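Local coordinates for 35 kDa hemin binding protein (Porphyromonas gingivalis, PDB 5Y1A) that probably binds hemin and acts as a thioredoxin-type protein, with a beta-sandwich domain following its thioredoxin domain, as a virulence-associated cargo of type IX secretion, at residues 35-40 with 72-77; 145-150 with 249-254; 151-156 with 274-279; 245-250 with 269-274. One frame throughout, in Å; residues are numbered along the deposited sequence. Where two conformers were deposited one is given.

Interaction 1 of 4, residues 35-40 with 72-77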
loop_
_atom_site.group_PDB
_atom_site.type_symbol
_atom_site.label_atom_id
_atom_site.label_comp_id
_atom_site.label_asym_id
_atom_site.label_seq_id
_atom_site.Cartn_x
_atom_site.Cartn_y
_atom_site.Cartn_z
ATOM N N LYS A 35 18.903 -3.860 -10.264
ATOM C CA LYS A 35 18.971 -2.432 -9.953
ATOM C C LYS A 35 18.319 -2.137 -8.598
ATOM O O LYS A 35 17.125 -2.351 -8.440
ATOM C CB LYS A 35 18.250 -1.646 -11.049
ATOM C CG LYS A 35 18.087 -0.153 -10.774
ATOM C CD LYS A 35 17.302 0.536 -11.900
ATOM C CE LYS A 35 15.787 0.279 -11.772
ATOM N NZ LYS A 35 15.038 0.953 -12.880
ATOM N N LYS A 36 19.102 -1.613 -7.656
ATOM C CA LYS A 36 18.639 -1.379 -6.276
ATOM C C LYS A 36 17.652 -0.213 -6.136
ATOM O O LYS A 36 17.910 0.903 -6.598
ATOM C CB LYS A 36 19.870 -1.181 -5.358
ATOM C CG LYS A 36 19.608 -0.868 -3.889
ATOM C CD LYS A 36 19.163 -2.100 -3.132
ATOM C CE LYS A 36 19.007 -1.884 -1.608
ATOM N NZ LYS A 36 20.263 -2.097 -0.837
ATOM N N ASN A 37 16.524 -0.504 -5.487
ATOM C CA ASN A 37 15.606 0.525 -4.978
ATOM C C ASN A 37 15.677 0.489 -3.463
ATOM O O ASN A 37 15.894 -0.571 -2.894
ATOM C CB ASN A 37 14.168 0.250 -5.410
ATOM C CG ASN A 37 14.010 0.273 -6.921
ATOM O OD1 ASN A 37 14.598 1.119 -7.587
ATOM N ND2 ASN A 37 13.244 -0.655 -7.462
ATOM N N VAL A 38 15.476 1.646 -2.841
ATOM C CA VAL A 38 15.628 1.810 -1.405
ATOM C C VAL A 38 14.253 2.000 -0.796
ATOM O O VAL A 38 13.466 2.785 -1.297
ATOM C CB VAL A 38 16.540 3.014 -1.081
ATOM C CG1 VAL A 38 16.343 3.465 0.414
ATOM C CG2 VAL A 38 17.990 2.641 -1.289
ATOM N N VAL A 39 13.974 1.258 0.274
ATOM C CA VAL A 39 12.765 1.439 1.084
ATOM C C VAL A 39 13.121 2.184 2.368
ATOM O O VAL A 39 14.109 1.866 3.024
ATOM C CB VAL A 39 12.137 0.041 1.432
ATOM C CG1 VAL A 39 10.990 0.169 2.447
ATOM C CG2 VAL A 39 11.673 -0.661 0.158
ATOM N N LEU A 40 12.326 3.195 2.710
ATOM C CA LEU A 40 12.450 3.872 4.002
ATOM C C LEU A 40 11.202 3.522 4.783
ATOM O O LEU A 40 10.105 3.562 4.217
ATOM C CB LEU A 40 12.550 5.395 3.817
ATOM C CG LEU A 40 13.646 5.906 2.858
ATOM C CD1 LEU A 40 13.674 7.441 2.872
ATOM C CD2 LEU A 40 15.011 5.330 3.258
ATOM N N ARG A 72 13.861 5.916 -7.290
ATOM C CA ARG A 72 14.260 4.633 -6.714
ATOM C C ARG A 72 14.211 4.616 -5.173
ATOM O O ARG A 72 14.724 3.686 -4.536
ATOM C CB ARG A 72 15.657 4.246 -7.226
ATOM C CG ARG A 72 15.681 3.913 -8.717
ATOM C CD ARG A 72 17.098 3.815 -9.304
ATOM N NE ARG A 72 17.946 2.817 -8.644
ATOM C CZ ARG A 72 19.235 2.624 -8.931
ATOM N NH1 ARG A 72 19.826 3.355 -9.885
ATOM N NH2 ARG A 72 19.940 1.716 -8.269
ATOM N N VAL A 73 13.593 5.641 -4.586
ATOM C CA VAL A 73 13.383 5.678 -3.119
ATOM C C VAL A 73 11.886 5.571 -2.825
ATOM O O VAL A 73 11.096 6.409 -3.266
ATOM C CB VAL A 73 13.962 6.959 -2.447
ATOM C CG1 VAL A 73 13.721 6.924 -0.936
ATOM C CG2 VAL A 73 15.445 7.076 -2.749
ATOM N N PHE A 74 11.501 4.539 -2.081
ATOM C CA PHE A 74 10.085 4.296 -1.789
ATOM C C PHE A 74 9.874 4.521 -0.297
ATOM O O PHE A 74 10.257 3.670 0.500
ATOM C CB PHE A 74 9.687 2.855 -2.146
ATOM C CG PHE A 74 9.998 2.461 -3.573
ATOM C CD1 PHE A 74 9.815 3.364 -4.634
ATOM C CD2 PHE A 74 10.467 1.181 -3.861
ATOM C CE1 PHE A 74 10.132 2.976 -5.954
ATOM C CE2 PHE A 74 10.756 0.788 -5.170
ATOM C CZ PHE A 74 10.568 1.690 -6.217
ATOM N N GLN A 75 9.279 5.658 0.069
ATOM C CA GLN A 75 9.004 5.963 1.473
ATOM C C GLN A 75 7.758 5.248 1.985
ATOM O O GLN A 75 6.804 4.991 1.240
ATOM C CB GLN A 75 8.762 7.464 1.677
ATOM C CG GLN A 75 9.842 8.406 1.217
ATOM C CD GLN A 75 9.356 9.854 1.348
ATOM O OE1 GLN A 75 9.216 10.362 2.455
ATOM N NE2 GLN A 75 9.078 10.499 0.220
ATOM N N THR A 76 7.784 4.897 3.269
ATOM C CA THR A 76 6.589 4.410 3.954
ATOM C C THR A 76 6.548 5.019 5.356
ATOM O O THR A 76 7.601 5.205 5.965
ATOM C CB THR A 76 6.565 2.882 4.082
ATOM O OG1 THR A 76 7.624 2.461 4.946
ATOM C CG2 THR A 76 6.718 2.199 2.740
ATOM N N PHE A 77 5.349 5.383 5.823
ATOM C CA PHE A 77 5.164 5.940 7.166
ATOM C C PHE A 77 4.295 4.967 7.934
ATOM O O PHE A 77 3.196 4.623 7.480
ATOM C CB PHE A 77 4.515 7.325 7.118
ATOM C CG PHE A 77 5.447 8.395 6.612
ATOM C CD1 PHE A 77 6.041 9.300 7.504
ATOM C CD2 PHE A 77 5.751 8.484 5.244
ATOM C CE1 PHE A 77 6.958 10.276 7.049
ATOM C CE2 PHE A 77 6.642 9.463 4.770
ATOM C CZ PHE A 77 7.253 10.365 5.668
#
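The guanidinium of Arg72 grips Lys36 O side-on: NE and NH2 each lie 2.8 Å from that oxygen, which sits in the guanidinium plane. NH2 meets a lone pair in the carbonyl plane, whereas NE comes from above it. A bend at chi3 (58°) turns the group back to the carbonyl. Over the centre of one guanidinium face lies Lys35 CG, 3.5 Å from Arg72 CZ. Asn37 OD1 rests against the aliphatic part of the same chain, 3.2 Å from Arg72 CG, with the amide plane 74° from the guanidinium. The other branch, ND2, bonds to Ala266 O, which holds the amide obliquely beside the Phe74 ring, with Asn37 CB 3.5 Å from Phe74 CE2. Behind these groups runs a straight backbone ladder: Val38 N to Arg72 O at 2.8 Å (172°), then Phe74 N to Val38 O and Leu40 N to Phe74 O. At its far end Leu40 O takes two donors, Thr76 N from above the carbonyl plane and Thr76 OG1 on a lone pair, the latter at 2.8 Å. On the face towards helices 51-63 and 127-138, Leu40 CD1 packs 3.8 Å from Val73 CG1; Val39 and Phe74 occupy the other face, against strand 263-270. Two adjacent parallel strands joined through helix 51-63 form a beta-alpha-beta crossover of the thioredoxin fold.

Interaction 2 of 4, residues 145-150 with 249-254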
loop_
_atom_site.group_PDB
_atom_site.type_symbol
_atom_site.label_atom_id
_atom_site.label_comp_id
_atom_site.label_asym_id
_atom_site.label_seq_id
_atom_site.Cartn_x
_atom_site.Cartn_y
_atom_site.Cartn_z
ATOM N N ALA A 145 18.382 -9.298 -5.790
ATOM C CA ALA A 145 16.988 -9.677 -6.053
ATOM C C ALA A 145 16.291 -8.548 -6.771
ATOM O O ALA A 145 16.774 -7.402 -6.770
ATOM C CB ALA A 145 16.254 -10.034 -4.744
ATOM N N GLU A 146 15.160 -8.873 -7.399
ATOM C CA GLU A 146 14.331 -7.871 -8.051
ATOM C C GLU A 146 12.890 -8.308 -7.852
ATOM O O GLU A 146 12.596 -9.516 -7.780
ATOM C CB GLU A 146 14.690 -7.785 -9.541
ATOM C CG GLU A 146 13.736 -7.039 -10.438
ATOM C CD GLU A 146 14.109 -7.228 -11.895
ATOM O OE1 GLU A 146 13.529 -8.128 -12.559
ATOM O OE2 GLU A 146 15.004 -6.484 -12.353
ATOM N N VAL A 147 12.001 -7.325 -7.750
ATOM C CA VAL A 147 10.574 -7.622 -7.690
ATOM C C VAL A 147 9.803 -6.611 -8.514
ATOM O O VAL A 147 10.002 -5.387 -8.382
ATOM C CB VAL A 147 10.031 -7.770 -6.235
ATOM C CG1 VAL A 147 10.321 -6.536 -5.404
ATOM C CG2 VAL A 147 8.531 -8.112 -6.249
ATOM N N ASN A 148 8.961 -7.162 -9.378
ATOM C CA ASN A 148 8.148 -6.414 -10.331
ATOM C C ASN A 148 6.689 -6.598 -9.944
ATOM O O ASN A 148 6.298 -7.673 -9.482
ATOM C CB ASN A 148 8.390 -6.950 -11.744
ATOM C CG ASN A 148 9.849 -6.819 -12.171
ATOM O OD1 ASN A 148 10.394 -5.711 -12.235
ATOM N ND2 ASN A 148 10.491 -7.950 -12.416
ATOM N N LEU A 149 5.889 -5.560 -10.176
ATOM C CA LEU A 149 4.492 -5.557 -9.758
ATOM C C LEU A 149 3.573 -5.332 -10.944
ATOM O O LEU A 149 3.810 -4.429 -11.780
ATOM C CB LEU A 149 4.267 -4.422 -8.753
ATOM C CG LEU A 149 4.724 -4.561 -7.306
ATOM C CD1 LEU A 149 6.264 -4.666 -7.178
ATOM C CD2 LEU A 149 4.203 -3.361 -6.551
ATOM N N LYS A 150 2.545 -6.173 -11.027
ATOM C CA LYS A 150 1.437 -5.948 -11.947
ATOM C C LYS A 150 0.177 -5.865 -11.102
ATOM O O LYS A 150 -0.224 -6.842 -10.451
ATOM C CB LYS A 150 1.351 -7.042 -13.025
ATOM C CG LYS A 150 0.082 -6.976 -13.899
ATOM C CD LYS A 150 -0.086 -5.637 -14.618
ATOM C CE LYS A 150 -1.502 -5.567 -15.251
ATOM N NZ LYS A 150 -1.681 -4.431 -16.199
ATOM N N ALA A 249 6.092 -3.544 -2.808
ATOM C CA ALA A 249 6.481 -4.893 -2.382
ATOM C C ALA A 249 7.977 -4.937 -2.240
ATOM O O ALA A 249 8.717 -4.311 -3.035
ATOM C CB ALA A 249 6.030 -5.934 -3.401
ATOM N N PHE A 250 8.440 -5.687 -1.240
ATOM C CA PHE A 250 9.882 -5.863 -1.107
ATOM C C PHE A 250 10.291 -7.259 -0.642
ATOM O O PHE A 250 9.571 -7.898 0.148
ATOM C CB PHE A 250 10.515 -4.754 -0.258
ATOM C CG PHE A 250 9.867 -4.528 1.077
ATOM C CD1 PHE A 250 10.314 -5.220 2.217
ATOM C CD2 PHE A 250 8.855 -3.576 1.209
ATOM C CE1 PHE A 250 9.735 -4.973 3.485
ATOM C CE2 PHE A 250 8.249 -3.307 2.475
ATOM C CZ PHE A 250 8.703 -4.016 3.615
ATOM N N VAL A 251 11.425 -7.724 -1.176
ATOM C CA VAL A 251 12.070 -8.981 -0.772
ATOM C C VAL A 251 13.071 -8.672 0.348
ATOM O O VAL A 251 13.856 -7.709 0.267
ATOM C CB VAL A 251 12.808 -9.620 -1.979
ATOM C CG1 VAL A 251 13.453 -10.935 -1.576
ATOM C CG2 VAL A 251 11.833 -9.844 -3.173
ATOM N N HIS A 252 13.036 -9.463 1.418
ATOM C CA HIS A 252 13.851 -9.149 2.578
ATOM C C HIS A 252 14.225 -10.395 3.347
ATOM O O HIS A 252 13.557 -11.434 3.239
ATOM C CB HIS A 252 13.105 -8.146 3.491
ATOM C CG HIS A 252 11.763 -8.624 3.991
ATOM N ND1 HIS A 252 11.610 -9.271 5.200
ATOM C CD2 HIS A 252 10.513 -8.487 3.480
ATOM C CE1 HIS A 252 10.326 -9.532 5.404
ATOM N NE2 HIS A 252 9.639 -9.073 4.367
ATOM N N HIS A 253 15.299 -10.281 4.129
ATOM C CA HIS A 253 15.669 -11.301 5.089
ATOM C C HIS A 253 14.678 -11.307 6.263
ATOM O O HIS A 253 13.995 -10.316 6.520
ATOM C CB HIS A 253 17.109 -11.066 5.560
ATOM C CG HIS A 253 18.128 -11.239 4.460
ATOM N ND1 HIS A 253 18.497 -12.475 3.979
ATOM C CD2 HIS A 253 18.831 -10.329 3.744
ATOM C CE1 HIS A 253 19.399 -12.322 3.021
ATOM N NE2 HIS A 253 19.612 -11.028 2.850
ATOM N N PRO A 254 14.578 -12.437 6.965
ATOM C CA PRO A 254 13.617 -12.525 8.073
ATOM C C PRO A 254 13.856 -11.466 9.150
ATOM O O PRO A 254 15.005 -11.207 9.511
ATOM C CB PRO A 254 13.859 -13.944 8.630
ATOM C CG PRO A 254 14.454 -14.714 7.460
ATOM C CD PRO A 254 15.306 -13.702 6.740
#
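The Phe250 ring is turned away from strand 145-150; Leu248 CG lies at its edge, in plane, and Tyr183 meets it edge-to-face. The His252 imidazole gives ND1 to His253 O at 2.9 Å, the oxygen close to the ring plane, while NE2 is hydrogen-bonded to Thr181 OG1. On the far side of the other strand, the Asn148 amide donates through ND2 to Glu146 OE1 at 3.0 Å, meeting the carboxylate from above its plane. Between the strands themselves the contact is aliphatic and has no hydrogen bond. Val147 is central: its CG1 stands between the backbone N and carbonyl carbon (chi1 56°), 3.6 Å from Ala249 O, while its CB lies 4.1 Å from Val251 CG2. Leu149 CD1 reaches the Ala249 methyl at 4.0 Å, and Ala145 CB touches Val251 CG1 at 4.3 Å. The axes of the two short strands, nearly antiparallel (159°), come within 7.1 Å, consistent with the small side chains of Ala145 and Ala249. These strands belong to the two facing sheets of the beta-sandwich: 145-153 is bonded beside 161-169, whose Phe165 touches Leu149 and Ala249, and 245-252 runs between 179-186, where Leu180 touches both Val147 and Val251, and 263-270.

Interaction 3 of 4, residues 151-156 with 274-279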
loop_
_atom_site.group_PDB
_atom_site.type_symbol
_atom_site.label_atom_id
_atom_site.label_comp_id
_atom_site.label_asym_id
_atom_site.label_seq_id
_atom_site.Cartn_x
_atom_site.Cartn_y
_atom_site.Cartn_z
ATOM N N LEU A 151 -0.437 -4.694 -11.118
ATOM C CA LEU A 151 -1.637 -4.455 -10.328
ATOM C C LEU A 151 -2.862 -4.400 -11.218
ATOM O O LEU A 151 -2.766 -3.971 -12.372
ATOM C CB LEU A 151 -1.526 -3.106 -9.598
ATOM C CG LEU A 151 -0.269 -2.873 -8.753
ATOM C CD1 LEU A 151 -0.363 -1.499 -8.071
ATOM C CD2 LEU A 151 -0.078 -4.013 -7.704
ATOM N N THR A 152 -4.014 -4.768 -10.654
ATOM C CA THR A 152 -5.308 -4.410 -11.281
ATOM C C THR A 152 -6.196 -3.811 -10.208
ATOM O O THR A 152 -6.130 -4.205 -9.037
ATOM C CB THR A 152 -6.026 -5.583 -12.014
ATOM O OG1 THR A 152 -6.553 -6.521 -11.060
ATOM C CG2 THR A 152 -5.101 -6.301 -13.005
ATOM N N LYS A 153 -7.025 -2.843 -10.578
ATOM C CA LYS A 153 -7.919 -2.239 -9.596
ATOM C C LYS A 153 -9.359 -2.701 -9.718
ATOM O O LYS A 153 -9.840 -2.942 -10.820
ATOM C CB LYS A 153 -7.855 -0.720 -9.634
ATOM C CG LYS A 153 -8.230 -0.111 -10.954
ATOM C CD LYS A 153 -8.137 1.400 -10.853
ATOM C CE LYS A 153 -8.623 2.031 -12.160
ATOM N NZ LYS A 153 -8.487 3.533 -12.134
ATOM N N GLY A 154 -10.018 -2.826 -8.569
ATOM C CA GLY A 154 -11.431 -3.199 -8.517
ATOM C C GLY A 154 -12.231 -2.017 -8.994
ATOM O O GLY A 154 -11.731 -0.906 -8.960
ATOM N N ALA A 155 -13.460 -2.267 -9.437
ATOM C CA ALA A 155 -14.270 -1.213 -10.068
ATOM C C ALA A 155 -14.972 -0.311 -9.049
ATOM O O ALA A 155 -15.210 0.878 -9.311
ATOM C CB ALA A 155 -15.257 -1.815 -11.002
ATOM N N THR A 156 -15.296 -0.890 -7.898
ATOM C CA THR A 156 -16.045 -0.218 -6.845
ATOM C C THR A 156 -15.437 -0.640 -5.510
ATOM O O THR A 156 -14.626 -1.562 -5.471
ATOM C CB THR A 156 -17.555 -0.602 -6.887
ATOM O OG1 THR A 156 -17.726 -1.932 -6.390
ATOM C CG2 THR A 156 -18.122 -0.510 -8.327
ATOM N N ALA A 274 -3.664 1.858 -11.971
ATOM C CA ALA A 274 -3.556 0.493 -12.516
ATOM C C ALA A 274 -4.672 0.183 -13.509
ATOM O O ALA A 274 -5.716 0.845 -13.498
ATOM C CB ALA A 274 -3.586 -0.580 -11.391
ATOM N N GLU A 275 -4.439 -0.851 -14.315
ATOM C CA GLU A 275 -5.449 -1.453 -15.183
ATOM C C GLU A 275 -6.686 -1.870 -14.376
ATOM O O GLU A 275 -6.572 -2.404 -13.263
ATOM C CB GLU A 275 -4.847 -2.669 -15.885
ATOM C CG GLU A 275 -5.694 -3.284 -16.997
ATOM C CD GLU A 275 -5.128 -4.606 -17.515
ATOM O OE1 GLU A 275 -3.929 -4.880 -17.298
ATOM O OE2 GLU A 275 -5.883 -5.372 -18.158
ATOM N N PRO A 276 -7.881 -1.602 -14.914
ATOM C CA PRO A 276 -9.076 -2.171 -14.269
ATOM C C PRO A 276 -9.078 -3.681 -14.441
ATOM O O PRO A 276 -8.692 -4.176 -15.507
ATOM C CB PRO A 276 -10.233 -1.563 -15.082
ATOM C CG PRO A 276 -9.615 -0.343 -15.753
ATOM C CD PRO A 276 -8.221 -0.751 -16.074
ATOM N N THR A 277 -9.454 -4.421 -13.397
ATOM C CA THR A 277 -9.691 -5.875 -13.545
ATOM C C THR A 277 -10.628 -6.095 -14.736
ATOM O O THR A 277 -11.678 -5.459 -14.830
ATOM C CB THR A 277 -10.248 -6.475 -12.251
ATOM O OG1 THR A 277 -9.304 -6.237 -11.199
ATOM C CG2 THR A 277 -10.490 -8.011 -12.377
ATOM N N ALA A 278 -10.226 -6.992 -15.630
ATOM C CA ALA A 278 -10.842 -7.151 -16.951
ATOM C C ALA A 278 -12.109 -8.036 -16.962
ATOM O O ALA A 278 -12.871 -8.053 -17.942
ATOM C CB ALA A 278 -9.786 -7.725 -17.933
ATOM N N THR A 279 -12.314 -8.779 -15.883
ATOM C CA THR A 279 -13.397 -9.755 -15.820
ATOM C C THR A 279 -14.255 -9.553 -14.573
ATOM O O THR A 279 -13.825 -8.897 -13.605
ATOM C CB THR A 279 -12.857 -11.203 -15.768
ATOM O OG1 THR A 279 -11.907 -11.322 -14.703
ATOM C CG2 THR A 279 -12.244 -11.652 -17.111
HETATM O O HOH W 1 -1.893 -2.106 -14.303
HETATM O O HOH W 2 -6.377 3.321 -14.769
#
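Tightest is the middle, where backbone and threonine hydroxyls interlock. Lys153 N donates to Glu275 O at 2.8 Å, in the carbonyl plane, and Thr277 N returns a nearly straight bond (174°) to Lys153 O at 3.0 Å. The same Glu275 O lies 3.1 Å from Thr152 CA, so a C-H contact joins the N-H one on that oxygen. Beside this pair Thr152 OG1 and Thr277 OG1 are hydrogen-bonded at 2.8 Å, the two side chains crossing at about a right angle. Thr152 OG1 sits in the crowded position between backbone N and carbonyl carbon (chi1 72°), from where it also bonds to Thr162 OG1. Looser is the end near Ala274, where the backbones part and a water spans the gap, donating to Leu151 O and accepting from Glu275 N. There the Ala274 methyl packs on the Leu151 methylene, the two CB atoms 3.7 Å apart, and also rests near Leu151 O. The extended Lys153 chain runs past Ala274 O, its CE 3.4 Å from that oxygen, and NZ goes on to Asp272 O. A second water accepts a weak bond from Lys153 NZ while donating to Ala274 O. Glu275 and Pro276 face solvent, the former salt-bridged to Lys150. The short, weakly bonded strand 275-276 lies at the edge of a sheet, parallel to 145-153, which on its other side pairs with 161-169.

Interaction 4 of 4, residues 245-250 with 269-274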
loop_
_atom_site.group_PDB
_atom_site.type_symbol
_atom_site.label_atom_id
_atom_site.label_comp_id
_atom_site.label_asym_id
_atom_site.label_seq_id
_atom_site.Cartn_x
_atom_site.Cartn_y
_atom_site.Cartn_z
ATOM N N THR A 245 -3.285 5.953 -4.239
ATOM C CA THR A 245 -2.727 4.803 -3.523
ATOM C C THR A 245 -1.637 4.146 -4.356
ATOM O O THR A 245 -1.712 4.119 -5.590
ATOM C CB THR A 245 -3.800 3.730 -3.169
ATOM O OG1 THR A 245 -4.533 3.354 -4.343
ATOM C CG2 THR A 245 -4.754 4.256 -2.117
ATOM N N ASP A 246 -0.623 3.618 -3.662
ATOM C CA ASP A 246 0.459 2.837 -4.265
ATOM C C ASP A 246 0.487 1.441 -3.619
ATOM O O ASP A 246 0.017 1.284 -2.491
ATOM C CB ASP A 246 1.817 3.503 -3.993
ATOM C CG ASP A 246 1.959 4.861 -4.685
ATOM O OD1 ASP A 246 1.554 4.968 -5.861
ATOM O OD2 ASP A 246 2.458 5.812 -4.049
ATOM N N VAL A 247 1.056 0.456 -4.317
ATOM C CA VAL A 247 1.410 -0.828 -3.666
ATOM C C VAL A 247 2.912 -0.951 -3.772
ATOM O O VAL A 247 3.495 -0.810 -4.869
ATOM C CB VAL A 247 0.738 -2.069 -4.292
ATOM C CG1 VAL A 247 1.255 -3.377 -3.607
ATOM C CG2 VAL A 247 -0.779 -1.964 -4.159
ATOM N N LEU A 248 3.529 -1.173 -2.625
ATOM C CA LEU A 248 4.964 -1.401 -2.518
ATOM C C LEU A 248 5.176 -2.866 -2.133
ATOM O O LEU A 248 4.527 -3.369 -1.192
ATOM C CB LEU A 248 5.527 -0.503 -1.410
ATOM C CG LEU A 248 6.950 -0.794 -0.885
ATOM C CD1 LEU A 248 7.977 -0.527 -2.000
ATOM C CD2 LEU A 248 7.248 0.084 0.279
ATOM N N ALA A 249 6.092 -3.544 -2.808
ATOM C CA ALA A 249 6.481 -4.893 -2.382
ATOM C C ALA A 249 7.977 -4.937 -2.240
ATOM O O ALA A 249 8.717 -4.311 -3.035
ATOM C CB ALA A 249 6.030 -5.934 -3.401
ATOM N N PHE A 250 8.440 -5.687 -1.240
ATOM C CA PHE A 250 9.882 -5.863 -1.107
ATOM C C PHE A 250 10.291 -7.259 -0.642
ATOM O O PHE A 250 9.571 -7.898 0.148
ATOM C CB PHE A 250 10.515 -4.754 -0.258
ATOM C CG PHE A 250 9.867 -4.528 1.077
ATOM C CD1 PHE A 250 10.314 -5.220 2.217
ATOM C CD2 PHE A 250 8.855 -3.576 1.209
ATOM C CE1 PHE A 250 9.735 -4.973 3.485
ATOM C CE2 PHE A 250 8.249 -3.307 2.475
ATOM C CZ PHE A 250 8.703 -4.016 3.615
ATOM N N GLU A 269 4.202 0.382 -7.564
ATOM C CA GLU A 269 3.378 0.863 -8.669
ATOM C C GLU A 269 2.146 1.583 -8.121
ATOM O O GLU A 269 1.708 1.312 -6.986
ATOM C CB GLU A 269 2.928 -0.321 -9.564
ATOM C CG GLU A 269 4.058 -1.090 -10.311
ATOM C CD GLU A 269 4.895 -0.245 -11.317
ATOM O OE1 GLU A 269 4.490 0.872 -11.714
ATOM O OE2 GLU A 269 5.988 -0.711 -11.695
ATOM N N SER A 270 1.562 2.477 -8.924
ATOM C CA SER A 270 0.314 3.163 -8.537
ATOM C C SER A 270 -0.907 2.260 -8.710
ATOM O O SER A 270 -1.157 1.738 -9.801
ATOM C CB SER A 270 0.117 4.445 -9.363
ATOM O OG SER A 270 -1.215 4.931 -9.301
ATOM N N LEU A 271 -1.677 2.116 -7.641
ATOM C CA LEU A 271 -2.892 1.303 -7.668
ATOM C C LEU A 271 -4.037 2.058 -8.358
ATOM O O LEU A 271 -4.765 1.482 -9.186
ATOM C CB LEU A 271 -3.264 0.826 -6.253
ATOM C CG LEU A 271 -4.544 -0.034 -6.125
ATOM C CD1 LEU A 271 -4.452 -1.317 -7.011
ATOM C CD2 LEU A 271 -4.810 -0.329 -4.651
ATOM N N ASP A 272 -4.214 3.339 -8.036
ATOM C CA ASP A 272 -5.298 4.091 -8.682
ATOM C C ASP A 272 -5.101 4.270 -10.198
ATOM O O ASP A 272 -6.084 4.425 -10.939
ATOM C CB ASP A 272 -5.590 5.411 -7.965
ATOM C CG ASP A 272 -4.413 6.316 -7.927
ATOM O OD1 ASP A 272 -3.390 5.964 -7.294
ATOM O OD2 ASP A 272 -4.507 7.412 -8.507
ATOM N N LYS A 273 -3.861 4.218 -10.654
ATOM C CA LYS A 273 -3.593 4.307 -12.081
ATOM C C LYS A 273 -3.566 2.937 -12.756
ATOM O O LYS A 273 -3.500 2.861 -13.974
ATOM C CB LYS A 273 -2.316 5.107 -12.319
ATOM C CG LYS A 273 -2.448 6.512 -11.716
ATOM C CD LYS A 273 -1.124 7.219 -11.560
ATOM C CE LYS A 273 -1.321 8.595 -10.924
ATOM N NZ LYS A 273 -1.621 8.569 -9.434
ATOM N N ALA A 274 -3.664 1.858 -11.971
ATOM C CA ALA A 274 -3.556 0.493 -12.516
ATOM C C ALA A 274 -4.672 0.183 -13.509
ATOM O O ALA A 274 -5.716 0.845 -13.498
ATOM C CB ALA A 274 -3.586 -0.580 -11.391
#
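The last rungs of the antiparallel pairing of 245-250 with 269-270 include Val247-Glu269, a hydrogen-bonded pair with Val247 N to Glu269 O at 2.9 Å nearly along the C=O axis and Glu269 N to Val247 O at 3.0 Å, before the second strand gives way to a type I turn from Leu271 to Ala274. At the neighbouring non-hydrogen-bonded pair, Asp246 and Ser270, the backbones draw together, and Asp246 OD1 lies 3.5 Å from Ser270 CA; its OD2 is bonded to Asn187. One more backbone bond, Leu271 N to Thr245 O, comes from above the carbonyl plane. Asp272, its CG in the crowded position between backbone N and carbonyl carbon (chi1 60°), brings OD1 back to Thr245 N at 3.1 Å, where the N-H meets the carboxylate 55° out of its plane. That places OD1 3.0 Å from Thr245 O, acceptor against acceptor, a closeness that the nearby N-H and the salt bridge from Lys273 NZ to Asp272 OD2 may offset. Ser270 OG, anti to its backbone N (chi1 164°), accepts from Lys273 N and so completes an ST motif over the turn. On the other face Thr245 and Leu271 lie side by side, pointing the same way, with Thr245 OG1 3.4 Å from Leu271 CB and bonded to Ile242 O; Val247 CG2 also packs against Leu271 CB. These rungs lie at the open end of the beta hairpin formed by strands 245-252 and 263-270, the latter at the edge of one sheet of the beta-sandwich.

How the interactions relate
From the N terminus, interaction 1 closes first, joining two parallel strands of the thioredoxin domain across a helical crossover. Interactions 2 and 3 open later, one after the other along strand 145-153, and close in the same order at 249-254 and 274-279, so they cross; the salt bridge Lys150-Glu275 connects them. Interaction 4, a short hairpin loop, falls wholly within the span of interaction 3, shares Ala274 with it, and shares Ala249 and Phe250 with interaction 2. Interaction 2 joins the two sheets face to face, interactions 3 and 4 extend one each, and Leu248 and Phe250 pack on interaction 1, linking sandwich to thioredoxin domain.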